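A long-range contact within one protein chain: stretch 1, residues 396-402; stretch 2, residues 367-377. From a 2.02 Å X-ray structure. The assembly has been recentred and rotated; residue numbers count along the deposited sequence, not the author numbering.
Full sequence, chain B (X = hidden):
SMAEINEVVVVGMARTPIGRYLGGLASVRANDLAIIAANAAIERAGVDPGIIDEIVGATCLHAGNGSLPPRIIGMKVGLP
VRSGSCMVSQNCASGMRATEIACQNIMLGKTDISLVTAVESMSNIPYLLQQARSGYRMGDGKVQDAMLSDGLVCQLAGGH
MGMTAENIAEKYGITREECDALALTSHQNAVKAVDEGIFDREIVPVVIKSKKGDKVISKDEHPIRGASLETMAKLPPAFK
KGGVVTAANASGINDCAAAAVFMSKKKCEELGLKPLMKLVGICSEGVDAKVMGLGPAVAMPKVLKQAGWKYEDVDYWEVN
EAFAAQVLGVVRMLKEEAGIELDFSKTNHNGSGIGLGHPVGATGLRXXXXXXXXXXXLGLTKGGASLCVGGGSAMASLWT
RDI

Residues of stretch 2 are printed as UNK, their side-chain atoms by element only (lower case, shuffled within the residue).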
# COMPACT_ATOMS: atom_id res chain seq x y z
N ALA B 396 -30.89 7.68 22.65
CA ALA B 396 -32.25 8.14 22.37
C ALA B 396 -32.37 9.57 22.85
O ALA B 396 -31.68 9.99 23.78
CB ALA B 396 -33.30 7.25 23.05
N SER B 397 -33.26 10.33 22.20
CA SER B 397 -33.44 11.73 22.54
C SER B 397 -34.90 12.11 22.31
O SER B 397 -35.58 11.54 21.46
CB SER B 397 -32.52 12.64 21.71
OG SER B 397 -32.66 12.39 20.33
N LEU B 398 -35.36 13.10 23.08
CA LEU B 398 -36.74 13.56 23.03
C LEU B 398 -36.77 15.07 22.85
O LEU B 398 -35.92 15.79 23.39
CB LEU B 398 -37.51 13.17 24.29
CG LEU B 398 -37.62 11.67 24.54
CD1 LEU B 398 -37.97 11.40 26.00
CD2 LEU B 398 -38.64 11.04 23.61
N TRP B 399 -37.75 15.55 22.09
CA TRP B 399 -37.83 16.96 21.72
C TRP B 399 -39.29 17.36 21.65
O TRP B 399 -40.19 16.52 21.49
CB TRP B 399 -37.14 17.22 20.37
CG TRP B 399 -35.77 16.59 20.24
CD1 TRP B 399 -35.49 15.26 20.08
CD2 TRP B 399 -34.51 17.27 20.24
NE1 TRP B 399 -34.13 15.07 19.99
CE2 TRP B 399 -33.51 16.29 20.09
CE3 TRP B 399 -34.14 18.61 20.36
CZ2 TRP B 399 -32.16 16.61 20.05
CZ3 TRP B 399 -32.79 18.93 20.33
CH2 TRP B 399 -31.82 17.93 20.17
N THR B 400 -39.54 18.67 21.78
CA THR B 400 -40.88 19.21 21.67
C THR B 400 -40.83 20.55 20.95
O THR B 400 -39.87 21.31 21.07
CB THR B 400 -41.55 19.40 23.04
OG1 THR B 400 -42.91 19.79 22.86
CG2 THR B 400 -40.82 20.47 23.87
N ARG B 401 -41.90 20.83 20.19
CA ARG B 401 -42.07 22.12 19.53
C ARG B 401 -42.82 23.12 20.40
O ARG B 401 -43.51 24.01 19.88
CB ARG B 401 -42.80 21.92 18.20
CG ARG B 401 -42.04 21.06 17.21
CD ARG B 401 -42.81 20.89 15.91
NE ARG B 401 -42.90 22.13 15.16
CZ ARG B 401 -43.90 22.45 14.35
NH1 ARG B 401 -44.93 21.64 14.16
NH2 ARG B 401 -43.87 23.62 13.71
N ASP B 402 -42.69 23.01 21.72
CA ASP B 402 -43.40 23.88 22.66
C ASP B 402 -44.90 23.87 22.39
O ASP B 402 -45.69 23.48 23.25
CB ASP B 402 -42.86 25.31 22.57
CG ASP B 402 -41.44 25.42 23.09
OD1 ASP B 402 -41.04 24.56 23.90
OD2 ASP B 402 -40.73 26.37 22.69
N UNK B 367 -31.58 11.47 11.64
CA UNK B 367 -32.92 11.11 12.07
C UNK B 367 -33.52 12.16 13.00
O UNK B 367 -34.75 12.26 13.10
c UNK B 367 -32.91 9.72 12.74
c UNK B 367 -32.19 8.45 14.82
c UNK B 367 -32.43 8.66 11.75
c UNK B 367 -32.03 9.70 13.99
N UNK B 368 -32.69 12.95 13.68
CA UNK B 368 -33.22 14.08 14.43
C UNK B 368 -33.73 15.15 13.46
O UNK B 368 -34.81 15.71 13.66
c UNK B 368 -32.14 14.66 15.37
c UNK B 368 -30.48 13.95 17.15
c UNK B 368 -31.82 13.67 16.49
c UNK B 368 -32.61 15.97 15.97
N UNK B 369 -32.96 15.44 12.41
CA UNK B 369 -33.40 16.40 11.40
C UNK B 369 -34.71 15.93 10.77
O UNK B 369 -35.67 16.70 10.66
c UNK B 369 -31.11 17.32 10.94
c UNK B 369 -32.30 16.60 10.34
c UNK B 369 -32.85 17.35 9.14
N UNK B 370 -34.75 14.67 10.33
CA UNK B 370 -35.96 14.16 9.70
C UNK B 370 -37.12 14.12 10.67
O UNK B 370 -38.27 14.40 10.30
o UNK B 370 -34.77 12.84 8.04
c UNK B 370 -35.69 12.77 9.12
N UNK B 371 -36.86 13.76 11.93
CA UNK B 371 -37.91 13.76 12.94
C UNK B 371 -38.60 15.12 13.00
O UNK B 371 -39.83 15.20 12.90
s UNK B 371 -37.57 13.56 17.07
c UNK B 371 -37.17 15.30 17.04
c UNK B 371 -37.32 13.40 14.31
c UNK B 371 -38.34 13.38 15.45
N UNK B 372 -37.83 16.19 13.16
CA UNK B 372 -38.42 17.52 13.28
C UNK B 372 -39.30 17.83 12.07
O UNK B 372 -40.47 18.20 12.21
c UNK B 372 -37.58 20.51 11.80
c UNK B 372 -38.06 21.76 11.45
c UNK B 372 -38.83 22.47 12.35
c UNK B 372 -37.85 19.96 13.04
o UNK B 372 -39.32 23.71 12.01
c UNK B 372 -38.63 20.69 13.93
c UNK B 372 -37.34 18.59 13.42
c UNK B 372 -39.12 21.94 13.59
N UNK B 373 -38.73 17.72 10.86
CA UNK B 373 -39.46 18.13 9.67
C UNK B 373 -40.71 17.29 9.44
O UNK B 373 -41.64 17.77 8.78
c UNK B 373 -36.39 19.38 8.72
o UNK B 373 -35.45 22.80 7.87
c UNK B 373 -37.71 19.33 8.29
c UNK B 373 -35.63 20.53 8.58
c UNK B 373 -38.53 18.08 8.46
c UNK B 373 -38.26 20.48 7.73
c UNK B 373 -36.20 21.65 8.01
c UNK B 373 -37.51 21.63 7.58
N UNK B 374 -40.75 16.06 9.96
CA UNK B 374 -41.99 15.30 9.92
C UNK B 374 -42.99 15.85 10.94
O UNK B 374 -44.19 15.92 10.66
c UNK B 374 -41.72 13.82 10.17
o UNK B 374 -44.37 12.11 8.26
c UNK B 374 -43.37 12.81 8.53
o UNK B 374 -42.71 13.41 7.66
c UNK B 374 -42.94 12.93 9.98
N UNK B 375 -42.51 16.24 12.12
CA UNK B 375 -43.38 16.94 13.06
C UNK B 375 -43.97 18.19 12.42
O UNK B 375 -45.18 18.44 12.53
c UNK B 375 -43.17 15.26 15.66
c UNK B 375 -42.59 17.32 14.32
c UNK B 375 -42.06 16.21 15.23
c UNK B 375 -41.38 16.83 16.44
N UNK B 376 -43.14 18.97 11.73
CA UNK B 376 -43.60 20.21 11.13
C UNK B 376 -44.61 19.94 10.01
O UNK B 376 -45.58 20.69 9.86
c UNK B 376 -42.41 21.00 10.59
c UNK B 376 -42.72 22.46 10.29
o UNK B 376 -43.76 23.70 8.54
c UNK B 376 -43.03 22.72 8.83
o UNK B 376 -42.56 21.96 7.96
N UNK B 377 -44.40 18.88 9.23
CA UNK B 377 -45.32 18.59 8.14
C UNK B 377 -46.67 18.11 8.65
O UNK B 377 -47.70 18.35 8.00
n UNK B 377 -45.13 14.74 5.90
c UNK B 377 -44.72 17.53 7.20
n UNK B 377 -47.07 14.06 4.85
n UNK B 377 -46.05 12.70 6.39
c UNK B 377 -45.03 16.02 5.20
c UNK B 377 -46.08 13.84 5.71
c UNK B 377 -45.60 17.17 6.02

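Position 367 carries four carbons, forked at the first, with one arm two carbons long; this is the beta-branched pattern of isoleucine, and Ile-367 lies out of reach of the strand. Position 368 repeats this fork, but its CA-to-CB bond points toward the strand, so its carbons meet Ser-397 and Trp-399. It is Ile-368, with CG1 4.1 Å from Ser-397 OG and CG2 4.2 Å from Trp-399 CZ2.

At 369 one carbon bears two more, the short fork of valine; Val-369 makes no contact with stretch 1. Position 370 has one carbon followed by one oxygen. Ser-370 is likewise remote.

An unbranched chain of two carbons, a sulfur and a terminal carbon marks 371 as methionine. Met-371 points toward the strand and brings CE to 3.5 Å from Trp-399 CD1, while its SD stands 4.9 Å from the centroid of the indole five-membered ring, in an oblique sulfur-aromatic approach.

Position 372 shows one carbon and a six-carbon ring bearing an oxygen, hence tyrosine. The CA-to-CB bond of Tyr-372 runs sideways, yet the ring comes nearer, and CE1 lies 4.1 Å from Arg-401 NE. The same ring and oxygen recur at 373, but Tyr-373 does not reach stretch 1.

At 374 three carbons end in two oxygens, a glutamate. Glu-374 misses the strand; 375 has four carbons forked at the second, the signature of leucine. CB of Leu-375 packs 3.9 Å from Arg-401 CD, and its backbone O lies 3.6 Å from Arg-401 NH1.

Three carbons and two terminal oxygens return at 376. Glu-376 sets its CA over one face of the Arg-401 guanidinium, 3.6 Å from NH1, and its CG is 3.8 Å from Arg-401 NH2, but the end of its side chain leads away. Position 377, three carbons, a nitrogen and a carbon carrying two more nitrogens, is arginine; Arg-377 points away from stretch 1 and forms a salt bridge with Glu-374, NH2 to OE2 2.6 Å.

Helix and strand run in broadly the same direction, 31° apart, and no hydrogen bond joins them. Alternation along the strand turns Ser-397 and Trp-399 toward the helix, and Arg-401, just past its end, points the same way; 368, 371, 372, 375 and 376 supply the opposing surface. Within the strand, Trp-399 NE1 donates to Ser-397 OG at 3.1 Å, occupying the indole N-H while the ring carbons pack against Ile-368 and Met-371. Arg-401 then extends the contact to Tyr-372, Leu-375 and Glu-376.

Stretch 2 (367-377) IIVSMYYELER
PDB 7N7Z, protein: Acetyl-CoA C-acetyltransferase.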